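Local coordinates for protein 2'-5' RNA Ligase (Thermus thermophilus, PDB 1IUH) that belongs to the LigT-like branch of the 2H phosphoesterase superfamily and folds around a curled antiparallel beta sheet, at residues Phe27-Thr41 with Phe127-Pro141. Residues are numbered along the deposited sequence; the frame is centred on the assembly and turned at random.
Sequences FRGWKPVPPHQLHLT and FKPHITLARRKAPAP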
loop_
_atom_site.group_PDB
_atom_site.type_symbol
_atom_site.label_atom_id
_atom_site.label_comp_id
_atom_site.label_asym_id
_atom_site.label_seq_id
_atom_site.Cartn_x
_atom_site.Cartn_y
_atom_site.Cartn_z
ATOM N N PHE A 27 -6.589 5.075 -22.692
ATOM C CA PHE A 27 -7.918 4.879 -22.143
ATOM C C PHE A 27 -8.354 5.826 -21.071
ATOM O O PHE A 27 -8.062 5.622 -19.904
ATOM C CB PHE A 27 -8.019 3.483 -21.651
ATOM C CG PHE A 27 -7.576 2.499 -22.641
ATOM C CD1 PHE A 27 -6.379 1.821 -22.476
ATOM C CD2 PHE A 27 -8.323 2.299 -23.803
ATOM C CE1 PHE A 27 -5.913 0.956 -23.457
ATOM C CE2 PHE A 27 -7.867 1.448 -24.781
ATOM C CZ PHE A 27 -6.655 0.782 -24.602
ATOM N N ARG A 28 -9.120 6.833 -21.465
ATOM C CA ARG A 28 -9.574 7.868 -20.526
ATOM C C ARG A 28 -10.415 7.323 -19.352
ATOM O O ARG A 28 -10.624 7.976 -18.352
ATOM C CB ARG A 28 -10.295 9.034 -21.302
ATOM C CG ARG A 28 -11.608 8.690 -22.043
ATOM C CD ARG A 28 -12.446 9.934 -22.278
ATOM N NE ARG A 28 -12.362 10.429 -23.664
ATOM C CZ ARG A 28 -11.512 11.363 -24.074
ATOM N NH1 ARG A 28 -10.659 11.934 -23.220
ATOM N NH2 ARG A 28 -11.498 11.719 -25.338
ATOM N N GLY A 29 -10.884 6.110 -19.459
ATOM C CA GLY A 29 -11.613 5.595 -18.326
ATOM C C GLY A 29 -10.678 5.231 -17.174
ATOM O O GLY A 29 -11.164 4.960 -16.065
ATOM N N TRP A 30 -9.357 5.203 -17.413
ATOM C CA TRP A 30 -8.384 4.851 -16.373
ATOM C C TRP A 30 -7.760 6.034 -15.695
ATOM O O TRP A 30 -7.240 6.949 -16.345
ATOM C CB TRP A 30 -7.280 3.987 -16.923
ATOM C CG TRP A 30 -7.704 2.589 -17.097
ATOM C CD1 TRP A 30 -7.796 1.905 -18.275
ATOM C CD2 TRP A 30 -8.030 1.642 -16.055
ATOM N NE1 TRP A 30 -8.138 0.595 -18.031
ATOM C CE2 TRP A 30 -8.291 0.407 -16.681
ATOM C CE3 TRP A 30 -8.114 1.724 -14.659
ATOM C CZ2 TRP A 30 -8.629 -0.737 -15.969
ATOM C CZ3 TRP A 30 -8.443 0.578 -13.937
ATOM C CH2 TRP A 30 -8.698 -0.631 -14.584
ATOM N N LYS A 31 -7.816 6.042 -14.375
ATOM C CA LYS A 31 -7.237 7.167 -13.674
ATOM C C LYS A 31 -5.928 6.666 -13.075
ATOM O O LYS A 31 -5.881 5.823 -12.170
ATOM C CB LYS A 31 -8.241 7.658 -12.648
ATOM C CG LYS A 31 -7.696 8.537 -11.572
ATOM C CD LYS A 31 -7.449 9.945 -12.003
ATOM C CE LYS A 31 -7.391 10.820 -10.735
ATOM N NZ LYS A 31 -7.202 12.293 -11.002
ATOM N N PRO A 32 -4.829 7.179 -13.585
ATOM C CA PRO A 32 -3.562 6.716 -13.058
ATOM C C PRO A 32 -3.157 7.421 -11.766
ATOM O O PRO A 32 -3.368 8.644 -11.583
ATOM C CB PRO A 32 -2.600 6.982 -14.231
ATOM C CG PRO A 32 -3.038 8.237 -14.695
ATOM C CD PRO A 32 -4.598 8.176 -14.623
ATOM N N VAL A 33 -2.589 6.599 -10.880
ATOM C CA VAL A 33 -2.101 7.038 -9.594
ATOM C C VAL A 33 -0.836 7.852 -9.872
ATOM O O VAL A 33 -0.013 7.430 -10.657
ATOM C CB VAL A 33 -1.746 5.785 -8.684
ATOM C CG1 VAL A 33 -0.951 6.215 -7.472
ATOM C CG2 VAL A 33 -3.011 5.050 -8.243
ATOM N N PRO A 34 -0.726 9.068 -9.297
ATOM C CA PRO A 34 0.418 9.975 -9.413
ATOM C C PRO A 34 1.630 9.135 -8.884
ATOM O O PRO A 34 1.517 8.466 -7.847
ATOM C CB PRO A 34 0.080 11.086 -8.436
ATOM C CG PRO A 34 -1.397 11.153 -8.493
ATOM C CD PRO A 34 -1.829 9.708 -8.563
ATOM N N PRO A 35 2.794 9.201 -9.571
ATOM C CA PRO A 35 3.998 8.462 -9.216
ATOM C C PRO A 35 4.426 8.642 -7.776
ATOM O O PRO A 35 4.762 7.659 -7.097
ATOM C CB PRO A 35 5.010 8.933 -10.256
ATOM C CG PRO A 35 4.580 10.352 -10.482
ATOM C CD PRO A 35 3.090 10.222 -10.593
ATOM N N HIS A 36 4.426 9.868 -7.284
ATOM C CA HIS A 36 4.827 10.051 -5.918
ATOM C C HIS A 36 3.795 9.487 -4.907
ATOM O O HIS A 36 4.045 9.473 -3.701
ATOM C CB HIS A 36 5.151 11.528 -5.705
ATOM C CG HIS A 36 6.368 11.988 -6.462
ATOM N ND1 HIS A 36 6.656 13.322 -6.679
ATOM C CD2 HIS A 36 7.393 11.288 -7.007
ATOM C CE1 HIS A 36 7.809 13.419 -7.321
ATOM N NE2 HIS A 36 8.276 12.198 -7.531
ATOM N N GLN A 37 2.637 9.024 -5.375
ATOM C CA GLN A 37 1.677 8.394 -4.451
ATOM C C GLN A 37 1.730 6.866 -4.628
ATOM O O GLN A 37 1.094 6.118 -3.875
ATOM C CB GLN A 37 0.226 8.842 -4.683
ATOM C CG GLN A 37 0.010 10.333 -4.530
ATOM C CD GLN A 37 -1.469 10.701 -4.350
ATOM O OE1 GLN A 37 -2.359 10.214 -5.051
ATOM N NE2 GLN A 37 -1.716 11.561 -3.421
ATOM N N LEU A 38 2.474 6.396 -5.634
ATOM C CA LEU A 38 2.529 4.962 -5.843
ATOM C C LEU A 38 3.021 4.350 -4.523
ATOM O O LEU A 38 3.929 4.869 -3.894
ATOM C CB LEU A 38 3.413 4.642 -7.039
ATOM C CG LEU A 38 2.827 4.791 -8.477
ATOM C CD1 LEU A 38 4.021 4.534 -9.443
ATOM C CD2 LEU A 38 1.660 3.799 -8.846
ATOM N N HIS A 39 2.389 3.269 -4.074
ATOM C CA HIS A 39 2.767 2.673 -2.781
ATOM C C HIS A 39 2.085 1.314 -2.502
ATOM O O HIS A 39 1.048 0.987 -3.086
ATOM C CB HIS A 39 2.344 3.639 -1.681
ATOM C CG HIS A 39 0.872 3.605 -1.428
ATOM N ND1 HIS A 39 -0.029 4.302 -2.207
ATOM C CD2 HIS A 39 0.134 2.896 -0.530
ATOM C CE1 HIS A 39 -1.261 4.026 -1.795
ATOM N NE2 HIS A 39 -1.190 3.175 -0.785
ATOM N N LEU A 40 2.628 0.564 -1.564
ATOM C CA LEU A 40 2.023 -0.731 -1.178
ATOM C C LEU A 40 1.522 -0.568 0.250
ATOM O O LEU A 40 2.319 -0.309 1.168
ATOM C CB LEU A 40 3.067 -1.860 -1.199
ATOM C CG LEU A 40 2.555 -3.273 -0.937
ATOM C CD1 LEU A 40 3.378 -4.357 -1.756
ATOM C CD2 LEU A 40 2.667 -3.516 0.579
ATOM N N THR A 41 0.225 -0.710 0.455
ATOM C CA THR A 41 -0.338 -0.573 1.806
ATOM C C THR A 41 -0.175 -1.808 2.696
ATOM O O THR A 41 -0.456 -2.893 2.291
ATOM C CB THR A 41 -1.830 -0.216 1.711
ATOM O OG1 THR A 41 -1.964 1.028 0.983
ATOM C CG2 THR A 41 -2.446 -0.101 3.105
ATOM N N PHE A 127 -4.441 -10.104 3.478
ATOM C CA PHE A 127 -3.423 -9.254 2.905
ATOM C C PHE A 127 -2.868 -9.796 1.571
ATOM O O PHE A 127 -2.459 -10.940 1.470
ATOM C CB PHE A 127 -2.295 -9.072 3.922
ATOM C CG PHE A 127 -1.118 -8.369 3.386
ATOM C CD1 PHE A 127 -1.209 -7.062 2.968
ATOM C CD2 PHE A 127 0.089 -8.999 3.294
ATOM C CE1 PHE A 127 -0.089 -6.378 2.458
ATOM C CE2 PHE A 127 1.230 -8.304 2.775
ATOM C CZ PHE A 127 1.117 -6.993 2.365
ATOM N N LYS A 128 -2.852 -8.932 0.568
ATOM C CA LYS A 128 -2.340 -9.233 -0.753
ATOM C C LYS A 128 -1.298 -8.160 -1.128
ATOM O O LYS A 128 -1.684 -7.058 -1.539
ATOM C CB LYS A 128 -3.462 -9.127 -1.761
ATOM C CG LYS A 128 -3.665 -10.340 -2.546
ATOM C CD LYS A 128 -4.923 -11.023 -2.072
ATOM C CE LYS A 128 -4.985 -12.422 -2.644
ATOM N NZ LYS A 128 -6.371 -12.897 -2.491
ATOM N N PRO A 129 0.010 -8.457 -1.048
ATOM C CA PRO A 129 0.913 -7.350 -1.426
ATOM C C PRO A 129 0.716 -6.841 -2.885
ATOM O O PRO A 129 1.247 -7.440 -3.832
ATOM C CB PRO A 129 2.314 -7.928 -1.160
ATOM C CG PRO A 129 2.125 -9.419 -1.428
ATOM C CD PRO A 129 0.689 -9.755 -0.974
ATOM N N HIS A 130 -0.053 -5.747 -3.021
ATOM C CA HIS A 130 -0.432 -5.101 -4.299
ATOM C C HIS A 130 -0.049 -3.586 -4.319
ATOM O O HIS A 130 -0.045 -2.954 -3.266
ATOM C CB HIS A 130 -1.976 -5.210 -4.489
ATOM C CG HIS A 130 -2.504 -6.611 -4.682
ATOM N ND1 HIS A 130 -3.851 -6.877 -4.827
ATOM C CD2 HIS A 130 -1.869 -7.811 -4.802
ATOM C CE1 HIS A 130 -4.023 -8.175 -5.028
ATOM N NE2 HIS A 130 -2.839 -8.764 -5.019
ATOM N N ILE A 131 0.258 -3.023 -5.503
ATOM C CA ILE A 131 0.581 -1.590 -5.665
ATOM C C ILE A 131 -0.301 -1.062 -6.782
ATOM O O ILE A 131 -0.103 -1.357 -7.966
ATOM C CB ILE A 131 2.088 -1.291 -6.093
ATOM C CG1 ILE A 131 3.049 -1.556 -4.923
ATOM C CG2 ILE A 131 2.236 0.168 -6.615
ATOM C CD1 ILE A 131 4.480 -1.935 -5.386
ATOM N N THR A 132 -1.286 -0.270 -6.402
ATOM C CA THR A 132 -2.195 0.285 -7.391
ATOM C C THR A 132 -1.572 1.182 -8.445
ATOM O O THR A 132 -0.843 2.089 -8.129
ATOM C CB THR A 132 -3.294 1.002 -6.673
ATOM O OG1 THR A 132 -3.785 0.089 -5.698
ATOM C CG2 THR A 132 -4.427 1.321 -7.578
ATOM N N LEU A 133 -1.930 0.910 -9.698
ATOM C CA LEU A 133 -1.467 1.610 -10.911
ATOM C C LEU A 133 -2.465 2.589 -11.472
ATOM O O LEU A 133 -2.097 3.644 -12.025
ATOM C CB LEU A 133 -1.191 0.589 -12.005
ATOM C CG LEU A 133 -0.102 -0.393 -11.643
ATOM C CD1 LEU A 133 -0.179 -1.527 -12.573
ATOM C CD2 LEU A 133 1.231 0.307 -11.688
ATOM N N ALA A 134 -3.730 2.219 -11.361
ATOM C CA ALA A 134 -4.786 3.070 -11.840
ATOM C C ALA A 134 -6.119 2.573 -11.361
ATOM O O ALA A 134 -6.269 1.417 -11.013
ATOM C CB ALA A 134 -4.748 3.129 -13.395
ATOM N N ARG A 135 -7.099 3.463 -11.359
ATOM C CA ARG A 135 -8.459 3.108 -10.923
ATOM C C ARG A 135 -9.476 3.461 -12.042
ATOM O O ARG A 135 -9.362 4.491 -12.741
ATOM C CB ARG A 135 -8.809 3.816 -9.590
ATOM C CG ARG A 135 -7.913 3.426 -8.412
ATOM C CD ARG A 135 -8.230 4.102 -6.995
ATOM N NE ARG A 135 -7.667 3.285 -5.877
ATOM C CZ ARG A 135 -8.274 2.214 -5.305
ATOM N NH1 ARG A 135 -9.502 1.805 -5.707
ATOM N NH2 ARG A 135 -7.627 1.505 -4.356
ATOM N N ARG A 136 -10.452 2.572 -12.202
ATOM C CA ARG A 136 -11.466 2.708 -13.222
ATOM C C ARG A 136 -12.606 3.658 -12.869
ATOM O O ARG A 136 -13.546 3.307 -12.158
ATOM C CB ARG A 136 -11.931 1.275 -13.589
ATOM C CG ARG A 136 -13.390 1.000 -13.727
ATOM C CD ARG A 136 -14.032 1.861 -14.740
ATOM N NE ARG A 136 -15.052 1.163 -15.522
ATOM C CZ ARG A 136 -16.339 1.467 -15.507
ATOM N NH1 ARG A 136 -16.793 2.470 -14.736
ATOM N NH2 ARG A 136 -17.170 0.770 -16.295
ATOM N N LYS A 137 -12.481 4.888 -13.347
ATOM C CA LYS A 137 -13.459 5.929 -13.140
ATOM C C LYS A 137 -14.522 5.881 -14.245
ATOM O O LYS A 137 -15.599 6.445 -14.110
ATOM C CB LYS A 137 -12.788 7.276 -13.151
ATOM C CG LYS A 137 -12.317 7.817 -11.761
ATOM C CD LYS A 137 -11.929 9.366 -11.890
ATOM C CE LYS A 137 -11.885 10.158 -10.560
ATOM N NZ LYS A 137 -10.584 10.953 -10.355
ATOM N N ALA A 138 -14.263 5.180 -15.341
ATOM C CA ALA A 138 -15.259 5.140 -16.388
ATOM C C ALA A 138 -15.014 3.950 -17.287
ATOM O O ALA A 138 -14.082 3.217 -17.094
ATOM C CB ALA A 138 -15.246 6.453 -17.157
ATOM N N PRO A 139 -15.853 3.729 -18.301
ATOM C CA PRO A 139 -15.471 2.528 -19.061
ATOM C C PRO A 139 -14.031 2.517 -19.651
ATOM O O PRO A 139 -13.596 3.442 -20.339
ATOM C CB PRO A 139 -16.564 2.451 -20.141
ATOM C CG PRO A 139 -17.754 3.224 -19.521
ATOM C CD PRO A 139 -17.082 4.367 -18.824
ATOM N N ALA A 140 -13.302 1.451 -19.392
ATOM C CA ALA A 140 -11.970 1.315 -19.915
ATOM C C ALA A 140 -11.676 -0.166 -19.990
ATOM O O ALA A 140 -12.217 -0.938 -19.229
ATOM C CB ALA A 140 -10.959 2.034 -19.017
ATOM N N PRO A 141 -10.828 -0.588 -20.937
ATOM C CA PRO A 141 -10.533 -2.020 -21.032
ATOM C C PRO A 141 -9.301 -2.536 -20.251
ATOM O O PRO A 141 -8.413 -1.770 -19.892
ATOM C CB PRO A 141 -10.318 -2.210 -22.526
ATOM C CG PRO A 141 -9.597 -0.975 -22.890
ATOM C CD PRO A 141 -10.432 0.103 -22.184
HETATM O O HOH W 1 -11.371 4.405 -21.139
HETATM O O HOH W 2 -0.529 3.001 -5.271
HETATM O O HOH W 3 -1.547 0.768 -3.688
HETATM O O HOH W 4 -1.695 -4.128 -0.150
#
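K31 and R135 form the hydrogen-bonded pair of a short antiparallel ladder, the axes of strands 30-32 and 130-136 running at 144° and approaching to 4.4 Å; K31 N to R135 O measures 2.7 Å, and R135 N returns a bond to K31 O. V33 N extends the ladder to L133 O, and A138 N closes its other end on G29 O.

On the face bearing W30, A134 and R136, the indole of W30 makes two kinds of contact, a hydrogen bond and CH-pi packing. Its NE1 reaches P141 O at 3.0 Å with an almost straight N-H (170°); the acceptor lies in the ring plane, although the donor stands above the carbonyl plane of P141. A140 CB sits over the five-membered ring, 3.5 Å from its centroid, and R136 CB over the six-membered ring, both as CH-pi contacts. With CG anti to the carbonyl carbon (chi1 -78°), the indole extends along the partner chain from R136 to P141. The P141 side chain crosses that of F27 at about a right angle, its CG over the face of the phenyl ring in a further CH-pi contact.

This ladder ties the N-terminal and C-terminal LigT-like portions of the chain together within the antiparallel sheet of the 2H phosphoesterase fold. At L133 and A134, strand 130-136 makes a classic beta bulge opposite W89 of strand 88-94.

Between H39 and T132 two waters bridge the backbones: one donates to H39 O and accepts from T132 N, and another links H39 N to T132 O. H39 is itself held by ND1 to Q37 O (2.7 Å), nearly along the C=O axis. Farther on, L40 lays CD1 alongside P129 CB (3.8 Å) and CB against I131 CG1, while CD2 meets the edge of the F127 ring, whose other neighbours include F98 of helix 96-113.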